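TRNA (guanine(26)-N(2))-dimethyltransferase (Pyrococcus horikoshii, PDB 2DUL) probably dimethylates the N2 atom of guanine 26 in a number of tRNAs, using S-adenosyl-L-methionine as methyl donor. Local coordinates at residues A[48-53]-A[73-78]; A[103-108]-A[115-120]; A[39-44]-A[295-300]. All coordinates share one frame; numbering follows the deposited sequence.

Contact 1: A[48-53]-A[73-78]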
loop_
_atom_site.group_PDB
_atom_site.type_symbol
_atom_site.label_atom_id
_atom_site.label_comp_id
_atom_site.label_asym_id
_atom_site.label_seq_id
_atom_site.Cartn_x
_atom_site.Cartn_y
_atom_site.Cartn_z
ATOM N N PRO A 48 13.228 5.881 8.733
ATOM C CA PRO A 48 13.902 6.580 7.627
ATOM C C PRO A 48 14.217 8.030 8.021
ATOM O O PRO A 48 13.383 8.711 8.622
ATOM C CB PRO A 48 12.890 6.476 6.487
ATOM C CG PRO A 48 11.572 6.491 7.214
ATOM C CD PRO A 48 11.829 5.566 8.389
ATOM N N LYS A 49 15.416 8.496 7.685
ATOM C CA LYS A 49 15.841 9.852 8.039
ATOM C C LYS A 49 15.298 10.978 7.154
ATOM O O LYS A 49 14.773 11.975 7.661
ATOM C CB LYS A 49 17.373 9.918 8.065
ATOM C CG LYS A 49 17.946 11.286 8.407
ATOM C CD LYS A 49 19.447 11.214 8.695
ATOM C CE LYS A 49 20.258 10.818 7.467
ATOM N NZ LYS A 49 20.225 11.878 6.425
ATOM N N ILE A 50 15.439 10.824 5.839
ATOM C CA ILE A 50 14.977 11.829 4.884
ATOM C C ILE A 50 13.727 11.304 4.180
ATOM O O ILE A 50 13.784 10.308 3.459
ATOM C CB ILE A 50 16.070 12.120 3.843
ATOM C CG1 ILE A 50 17.398 12.391 4.553
ATOM C CG2 ILE A 50 15.684 13.319 2.994
ATOM C CD1 ILE A 50 18.577 12.556 3.607
ATOM N N VAL A 51 12.602 11.981 4.374
ATOM C CA VAL A 51 11.353 11.517 3.785
ATOM C C VAL A 51 10.625 12.564 2.953
ATOM O O VAL A 51 10.809 13.765 3.140
ATOM C CB VAL A 51 10.414 11.009 4.887
ATOM C CG1 VAL A 51 11.137 9.958 5.733
ATOM C CG2 VAL A 51 9.961 12.172 5.769
ATOM N N LEU A 52 9.793 12.088 2.034
ATOM C CA LEU A 52 9.031 12.961 1.157
ATOM C C LEU A 52 7.531 12.662 1.135
ATOM O O LEU A 52 7.113 11.511 0.967
ATOM C CB LEU A 52 9.566 12.856 -0.281
ATOM C CG LEU A 52 8.696 13.503 -1.367
ATOM C CD1 LEU A 52 8.696 15.018 -1.186
ATOM C CD2 LEU A 52 9.220 13.131 -2.754
ATOM N N ASP A 53 6.736 13.713 1.317
ATOM C CA ASP A 53 5.277 13.642 1.240
ATOM C C ASP A 53 5.089 14.299 -0.138
ATOM O O ASP A 53 4.990 15.521 -0.246
ATOM C CB ASP A 53 4.648 14.483 2.359
ATOM C CG ASP A 53 3.133 14.586 2.245
ATOM O OD1 ASP A 53 2.542 13.894 1.391
ATOM O OD2 ASP A 53 2.532 15.361 3.021
ATOM N N GLU A 73 14.481 14.965 8.270
ATOM C CA GLU A 73 14.263 15.947 7.219
ATOM C C GLU A 73 12.996 15.533 6.485
ATOM O O GLU A 73 12.929 14.441 5.913
ATOM C CB GLU A 73 15.450 15.964 6.251
ATOM C CG GLU A 73 15.423 17.116 5.259
ATOM C CD GLU A 73 16.647 17.145 4.357
ATOM O OE1 GLU A 73 17.777 17.315 4.870
ATOM O OE2 GLU A 73 16.479 16.995 3.132
ATOM N N VAL A 74 11.991 16.400 6.516
ATOM C CA VAL A 74 10.713 16.102 5.880
ATOM C C VAL A 74 10.374 17.098 4.786
ATOM O O VAL A 74 10.338 18.305 5.024
ATOM C CB VAL A 74 9.565 16.109 6.920
ATOM C CG1 VAL A 74 8.256 15.672 6.259
ATOM C CG2 VAL A 74 9.919 15.197 8.094
ATOM N N TRP A 75 10.130 16.583 3.585
ATOM C CA TRP A 75 9.769 17.421 2.454
ATOM C C TRP A 75 8.272 17.299 2.171
ATOM O O TRP A 75 7.716 16.198 2.153
ATOM C CB TRP A 75 10.553 17.013 1.202
ATOM C CG TRP A 75 12.015 17.330 1.267
ATOM C CD1 TRP A 75 12.907 16.897 2.203
ATOM C CD2 TRP A 75 12.762 18.124 0.336
ATOM N NE1 TRP A 75 14.163 17.371 1.914
ATOM C CE2 TRP A 75 14.104 18.125 0.774
ATOM C CE3 TRP A 75 12.428 18.833 -0.825
ATOM C CZ2 TRP A 75 15.117 18.809 0.090
ATOM C CZ3 TRP A 75 13.434 19.515 -1.508
ATOM C CH2 TRP A 75 14.765 19.496 -1.045
ATOM N N LEU A 76 7.631 18.440 1.968
ATOM C CA LEU A 76 6.211 18.492 1.655
ATOM C C LEU A 76 6.116 19.161 0.294
ATOM O O LEU A 76 6.708 20.217 0.078
ATOM C CB LEU A 76 5.456 19.332 2.686
ATOM C CG LEU A 76 5.398 18.847 4.136
ATOM C CD1 LEU A 76 6.714 19.144 4.828
ATOM C CD2 LEU A 76 4.263 19.564 4.857
ATOM N N ASN A 77 5.375 18.559 -0.626
ATOM C CA ASN A 77 5.261 19.134 -1.958
ATOM C C ASN A 77 3.850 19.112 -2.529
ATOM O O ASN A 77 3.076 18.200 -2.263
ATOM C CB ASN A 77 6.179 18.386 -2.927
ATOM C CG ASN A 77 6.064 18.900 -4.356
ATOM O OD1 ASN A 77 6.632 19.937 -4.705
ATOM N ND2 ASN A 77 5.312 18.181 -5.184
ATOM N N ASP A 78 3.531 20.132 -3.320
ATOM C CA ASP A 78 2.242 20.215 -4.002
ATOM C C ASP A 78 2.354 21.224 -5.138
ATOM O O ASP A 78 2.982 22.274 -4.996
ATOM C CB ASP A 78 1.118 20.628 -3.051
ATOM C CG ASP A 78 -0.251 20.195 -3.560
ATOM O OD1 ASP A 78 -0.797 19.203 -3.032
ATOM O OD2 ASP A 78 -0.771 20.831 -4.503
#
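Glu-73 OE2 lies beside Ile-50, 3.8 Å from its CG2 methyl, and is gripped by two polar groups, the indole of Trp-75 and the hydroxyl of Tyr-131. Trp-75 NE1 donates to Glu-73 OE2 over 2.6 Å, nearly straight at 171°. The oxygen sits in the ring plane and is met on its anti side, a grip that should help fix the rotation of the indole. CG of Glu-73 is anti to its backbone N (chi1 -170°), and its side chain runs alongside that of Ile-50. Strands 50-53 and 73-78 pair in parallel as the two strands of a beta-alpha-beta unit with helix 60-68 between them, part of the Rossmann-like sheet of class I methyltransferases. Val-51 bonds strand 73-78 through both its N, to Glu-73 O at 2.9 Å, and its O, to Trp-75 N at 2.9 Å. Further along, Asp-53 N meets Trp-75 O at 2.8 Å and Asn-77 N meets Asp-53 O at 3.1 Å. On the Ile-50 face, Leu-52 CD1 packs against Trp-75 CB at 3.6 Å; on the other, Val-51 and Val-74 touch through their CG2 methyls. Asp-53 OD2 accepts from Gly-62 N, next to Arg-61, which is predicted to bind S-adenosyl-L-methionine, while Asp-78, likewise predicted to bind it, ends strand 73-78.

Contact 2: A[103-108]-A[115-120]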
loop_
_atom_site.group_PDB
_atom_site.type_symbol
_atom_site.label_atom_id
_atom_site.label_comp_id
_atom_site.label_asym_id
_atom_site.label_seq_id
_atom_site.Cartn_x
_atom_site.Cartn_y
_atom_site.Cartn_z
ATOM N N LYS A 103 11.455 31.746 -3.719
ATOM C CA LYS A 103 11.063 31.137 -4.987
ATOM C C LYS A 103 10.333 29.794 -4.909
ATOM O O LYS A 103 10.821 28.781 -5.413
ATOM C CB LYS A 103 12.291 30.997 -5.892
ATOM C CG LYS A 103 12.840 32.323 -6.405
ATOM C CD LYS A 103 14.105 32.116 -7.228
ATOM C CE LYS A 103 14.610 33.429 -7.814
ATOM N NZ LYS A 103 14.856 34.464 -6.768
ATOM N N GLY A 104 9.159 29.792 -4.289
ATOM C CA GLY A 104 8.378 28.573 -4.197
ATOM C C GLY A 104 8.923 27.483 -3.295
ATOM O O GLY A 104 8.559 26.316 -3.448
ATOM N N ARG A 105 9.790 27.854 -2.356
ATOM C CA ARG A 105 10.362 26.892 -1.420
ATOM C C ARG A 105 10.604 27.557 -0.061
ATOM O O ARG A 105 11.233 28.612 0.022
ATOM C CB ARG A 105 11.667 26.329 -1.990
ATOM C CG ARG A 105 12.428 25.411 -1.056
ATOM C CD ARG A 105 13.543 24.696 -1.805
ATOM N NE ARG A 105 13.022 23.643 -2.675
ATOM C CZ ARG A 105 13.639 23.193 -3.764
ATOM N NH1 ARG A 105 13.088 22.228 -4.489
ATOM N NH2 ARG A 105 14.796 23.723 -4.141
ATOM N N ALA A 106 10.086 26.946 1.001
ATOM C CA ALA A 106 10.237 27.483 2.353
ATOM C C ALA A 106 10.875 26.416 3.227
ATOM O O ALA A 106 10.418 25.278 3.257
ATOM C CB ALA A 106 8.876 27.888 2.915
ATOM N N ILE A 107 11.922 26.794 3.953
ATOM C CA ILE A 107 12.646 25.842 4.776
ATOM C C ILE A 107 12.787 26.254 6.235
ATOM O O ILE A 107 13.144 27.394 6.533
ATOM C CB ILE A 107 14.052 25.616 4.186
ATOM C CG1 ILE A 107 13.922 25.203 2.717
ATOM C CG2 ILE A 107 14.797 24.554 4.990
ATOM C CD1 ILE A 107 15.240 25.111 1.978
ATOM N N LEU A 108 12.503 25.318 7.136
ATOM C CA LEU A 108 12.615 25.559 8.573
ATOM C C LEU A 108 13.693 24.623 9.107
ATOM O O LEU A 108 13.564 23.407 9.006
ATOM C CB LEU A 108 11.283 25.265 9.266
ATOM C CG LEU A 108 11.214 25.437 10.791
ATOM C CD1 LEU A 108 11.441 26.895 11.187
ATOM C CD2 LEU A 108 9.846 24.978 11.275
ATOM N N VAL A 115 10.936 21.094 4.680
ATOM C CA VAL A 115 11.072 21.757 3.393
ATOM C C VAL A 115 9.731 21.721 2.675
ATOM O O VAL A 115 9.230 20.651 2.327
ATOM C CB VAL A 115 12.127 21.051 2.521
ATOM C CG1 VAL A 115 12.336 21.826 1.228
ATOM C CG2 VAL A 115 13.434 20.925 3.297
ATOM N N ILE A 116 9.144 22.893 2.473
ATOM C CA ILE A 116 7.859 22.998 1.798
ATOM C C ILE A 116 8.134 23.432 0.364
ATOM O O ILE A 116 8.762 24.463 0.120
ATOM C CB ILE A 116 6.957 24.025 2.503
ATOM C CG1 ILE A 116 6.996 23.783 4.020
ATOM C CG2 ILE A 116 5.526 23.892 1.992
ATOM C CD1 ILE A 116 6.138 24.752 4.826
ATOM N N ASN A 117 7.646 22.642 -0.583
ATOM C CA ASN A 117 7.892 22.899 -1.993
ATOM C C ASN A 117 6.619 23.096 -2.816
ATOM O O ASN A 117 5.619 22.407 -2.617
ATOM C CB ASN A 117 8.694 21.721 -2.562
ATOM C CG ASN A 117 9.490 22.086 -3.798
ATOM O OD1 ASN A 117 10.459 22.849 -3.728
ATOM N ND2 ASN A 117 9.092 21.540 -4.940
ATOM N N HIS A 118 6.672 24.045 -3.743
ATOM C CA HIS A 118 5.547 24.316 -4.632
ATOM C C HIS A 118 6.002 23.886 -6.023
ATOM O O HIS A 118 6.764 24.604 -6.671
ATOM C CB HIS A 118 5.220 25.810 -4.659
ATOM C CG HIS A 118 4.179 26.176 -5.670
ATOM N ND1 HIS A 118 4.122 27.418 -6.267
ATOM C CD2 HIS A 118 3.142 25.468 -6.178
ATOM C CE1 HIS A 118 3.097 27.458 -7.099
ATOM N NE2 HIS A 118 2.485 26.287 -7.064
ATOM N N ASP A 119 5.548 22.725 -6.485
ATOM C CA ASP A 119 5.970 22.251 -7.797
ATOM C C ASP A 119 5.372 20.893 -8.136
ATOM O O ASP A 119 4.770 20.236 -7.286
ATOM C CB ASP A 119 7.501 22.160 -7.817
ATOM C CG ASP A 119 8.071 21.991 -9.211
ATOM O OD1 ASP A 119 7.514 22.566 -10.174
ATOM O OD2 ASP A 119 9.097 21.291 -9.339
ATOM N N ASP A 120 5.533 20.484 -9.389
ATOM C CA ASP A 120 5.056 19.186 -9.846
ATOM C C ASP A 120 5.923 18.148 -9.132
ATOM O O ASP A 120 7.148 18.289 -9.076
ATOM C CB ASP A 120 5.227 19.085 -11.368
ATOM C CG ASP A 120 4.947 17.690 -11.912
ATOM O OD1 ASP A 120 4.475 16.813 -11.158
ATOM O OD2 ASP A 120 5.196 17.476 -13.113
HETATM O O HOH W 1 9.641 25.591 -6.691
#
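Ala-106 and Ile-116 form the hydrogen-bonded pair of this antiparallel ladder, with Ala-106 N to Ile-116 O at 2.9 Å and Ile-116 N to Ala-106 O at 2.8 Å. His-118 N adds a bond to Gly-104 O, and a water spans the same end, donating to His-118 O at 3.0 Å and weakly to Gly-104 O. The side-chain polar contact joins Arg-105 to Asn-117 in the adjacent non-hydrogen-bonded pair. The arginine chain bends at chi3 (-74°), which swings NE toward the amide, and Asn-117 OD1 lies at the guanidinium edge, 2.9 Å from Arg-105 NE and 2.8 Å from Arg-105 NH1. Both bonds are weak, at 128°, and the two planes are 24° apart. Asn-117 ND2 goes to Asn-77 OD1 on the neighbouring strand. An alanine in place of Arg-105 would remove both donors to Asn-117 OD1 and would probably leave the amide held mainly through ND2, less firmly oriented. Apolar contact is light: Ile-107 CG1 lies beside Val-115 CG1 at 4.0 Å. Together the strands make a beta hairpin at one side of the methyltransferase sheet, and its second strand leads to Asp-120, the N-cap of helix 121-127, predicted to bind S-adenosyl-L-methionine.

Contact 3: A[39-44]-A[295-300]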
loop_
_atom_site.group_PDB
_atom_site.type_symbol
_atom_site.label_atom_id
_atom_site.label_comp_id
_atom_site.label_asym_id
_atom_site.label_seq_id
_atom_site.Cartn_x
_atom_site.Cartn_y
_atom_site.Cartn_z
ATOM N N VAL A 39 1.255 4.418 8.199
ATOM C CA VAL A 39 2.590 4.817 7.777
ATOM C C VAL A 39 3.393 5.358 8.967
ATOM O O VAL A 39 4.595 5.096 9.083
ATOM C CB VAL A 39 2.539 5.849 6.601
ATOM C CG1 VAL A 39 1.755 7.082 6.994
ATOM C CG2 VAL A 39 3.952 6.215 6.174
ATOM N N VAL A 40 2.733 6.091 9.859
ATOM C CA VAL A 40 3.407 6.624 11.044
ATOM C C VAL A 40 3.954 5.460 11.869
ATOM O O VAL A 40 5.090 5.502 12.354
ATOM C CB VAL A 40 2.435 7.466 11.917
ATOM C CG1 VAL A 40 2.988 7.634 13.334
ATOM C CG2 VAL A 40 2.237 8.833 11.284
ATOM N N VAL A 41 3.147 4.413 12.017
ATOM C CA VAL A 41 3.568 3.241 12.774
ATOM C C VAL A 41 4.782 2.600 12.114
ATOM O O VAL A 41 5.781 2.306 12.773
ATOM C CB VAL A 41 2.436 2.197 12.865
ATOM C CG1 VAL A 41 2.968 0.898 13.474
ATOM C CG2 VAL A 41 1.297 2.745 13.716
ATOM N N LEU A 42 4.690 2.402 10.804
ATOM C CA LEU A 42 5.771 1.793 10.045
ATOM C C LEU A 42 7.073 2.575 10.161
ATOM O O LEU A 42 8.135 1.992 10.388
ATOM C CB LEU A 42 5.375 1.668 8.568
ATOM C CG LEU A 42 6.416 1.005 7.656
ATOM C CD1 LEU A 42 6.738 -0.390 8.183
ATOM C CD2 LEU A 42 5.892 0.931 6.227
ATOM N N LEU A 43 6.994 3.893 10.012
ATOM C CA LEU A 43 8.187 4.722 10.087
ATOM C C LEU A 43 8.859 4.652 11.453
ATOM O O LEU A 43 10.071 4.842 11.560
ATOM C CB LEU A 43 7.858 6.176 9.724
ATOM C CG LEU A 43 8.055 6.553 8.245
ATOM C CD1 LEU A 43 7.447 5.505 7.333
ATOM C CD2 LEU A 43 7.441 7.919 7.987
ATOM N N ASN A 44 8.078 4.369 12.491
ATOM C CA ASN A 44 8.627 4.260 13.837
ATOM C C ASN A 44 9.381 2.949 14.016
ATOM O O ASN A 44 10.043 2.736 15.031
ATOM C CB ASN A 44 7.511 4.387 14.873
ATOM C CG ASN A 44 7.278 5.825 15.290
ATOM O OD1 ASN A 44 8.103 6.414 15.985
ATOM N ND2 ASN A 44 6.162 6.404 14.855
ATOM N N GLU A 295 0.183 -0.211 19.430
ATOM C CA GLU A 295 -0.405 -0.267 20.763
ATOM C C GLU A 295 0.229 0.738 21.724
ATOM O O GLU A 295 -0.456 1.302 22.577
ATOM C CB GLU A 295 -0.275 -1.680 21.338
ATOM C CG GLU A 295 -1.108 -2.717 20.614
ATOM C CD GLU A 295 -0.927 -4.109 21.176
ATOM O OE1 GLU A 295 0.203 -4.637 21.111
ATOM O OE2 GLU A 295 -1.914 -4.673 21.690
ATOM N N SER A 296 1.534 0.962 21.581
ATOM C CA SER A 296 2.253 1.887 22.451
ATOM C C SER A 296 2.305 3.318 21.916
ATOM O O SER A 296 3.031 4.159 22.445
ATOM C CB SER A 296 3.680 1.388 22.682
ATOM O OG SER A 296 4.433 1.443 21.483
ATOM N N LEU A 297 1.540 3.593 20.865
ATOM C CA LEU A 297 1.506 4.932 20.287
ATOM C C LEU A 297 0.111 5.529 20.335
ATOM O O LEU A 297 -0.889 4.816 20.250
ATOM C CB LEU A 297 1.966 4.910 18.825
ATOM C CG LEU A 297 3.453 4.816 18.489
ATOM C CD1 LEU A 297 3.620 4.731 16.974
ATOM C CD2 LEU A 297 4.183 6.032 19.037
ATOM N N SER A 298 0.048 6.846 20.480
ATOM C CA SER A 298 -1.230 7.537 20.481
ATOM C C SER A 298 -1.448 7.846 19.004
ATOM O O SER A 298 -0.634 8.528 18.382
ATOM C CB SER A 298 -1.146 8.829 21.300
ATOM O OG SER A 298 -0.143 9.693 20.795
ATOM N N LEU A 299 -2.527 7.323 18.437
ATOM C CA LEU A 299 -2.813 7.535 17.024
ATOM C C LEU A 299 -4.127 8.271 16.828
ATOM O O LEU A 299 -4.864 8.497 17.784
ATOM C CB LEU A 299 -2.861 6.188 16.300
ATOM C CG LEU A 299 -1.566 5.371 16.316
ATOM C CD1 LEU A 299 -1.820 3.995 15.717
ATOM C CD2 LEU A 299 -0.485 6.107 15.540
ATOM N N ALA A 300 -4.414 8.645 15.585
ATOM C CA ALA A 300 -5.644 9.360 15.263
ATOM C C ALA A 300 -6.854 8.430 15.295
ATOM O O ALA A 300 -7.935 8.817 15.735
ATOM C CB ALA A 300 -5.523 10.006 13.889
#
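Leu-297 and Leu-299 turn toward one side of helix 33-46 and meet it through their methyl groups. Leu-299 CD1 packs on Val-41 CG2 at 3.9 Å, the two side chains crossing at about a right angle, and its other methyl, CD2, lies more distantly at 4.4 Å from Val-40 CG1. Leu-297 approaches Asn-44 tip to tip: CD1, anti to CA (chi2 177°), reaches to 3.7 Å from Asn-44 ND2 and also lies near Val-41 CG2.

The amide that meets this methyl is held by its own helix and by the next. Asn-44 ND2 donates to Val-40 O at 2.9 Å, from above the carbonyl plane and with the N-H bent to 141°, and bonds as well to Glu-68 O at the end of helix 60-68. Val-40 O takes a second donor, the backbone N of Asn-44 at 3.2 Å, from the opposite face of its plane. The amide nitrogen is thus engaged by two carbonyl oxygens while a methyl rests against it.

The 295-300 segment links helix 284-295 to helix 302-314. Lys-302 NZ bonds both Glu-295 O and Leu-297 O, bridging the turn. Val-41 also packs on Met-290 of helix 284-295, and Leu-299 on Ala-305 of helix 302-314. Ala-300 N bonds to Asp-37 OD1, a polar tie back to helix 33-46, which also bears Arg-36, predicted to bind S-adenosyl-L-methionine.

Between the two segments themselves the contact rests on branched aliphatic groups and one amide nitrogen, so its cohesion is that of dispersion and the exclusion of water, while the bonds of Asn-44 ND2 probably hold the amide in place.

In the fold
From the N terminus, helix 33-46 opens contact 3, whose partner, the 295-300 segment, comes about 250 residues later; contacts 1 and 2 are both nested inside this long loop. Contact 1 closes first, joining 48-53 to 73-78 across helix 60-68, and contact 2 then closes the short hairpin 103-108 with 115-120. These two follow in series, and none of the three cross. Strands 73-78 and 113-118 are sheet neighbours, so contacts 1 and 2 form a continuous run of strands. After helix 33-46 a short loop leads to strand 50-53, and Leu-43 packs on Pro-48 of that loop. Contact 3, the last to close, ties helix 33-46 to the link between helices 284-295 and 302-314.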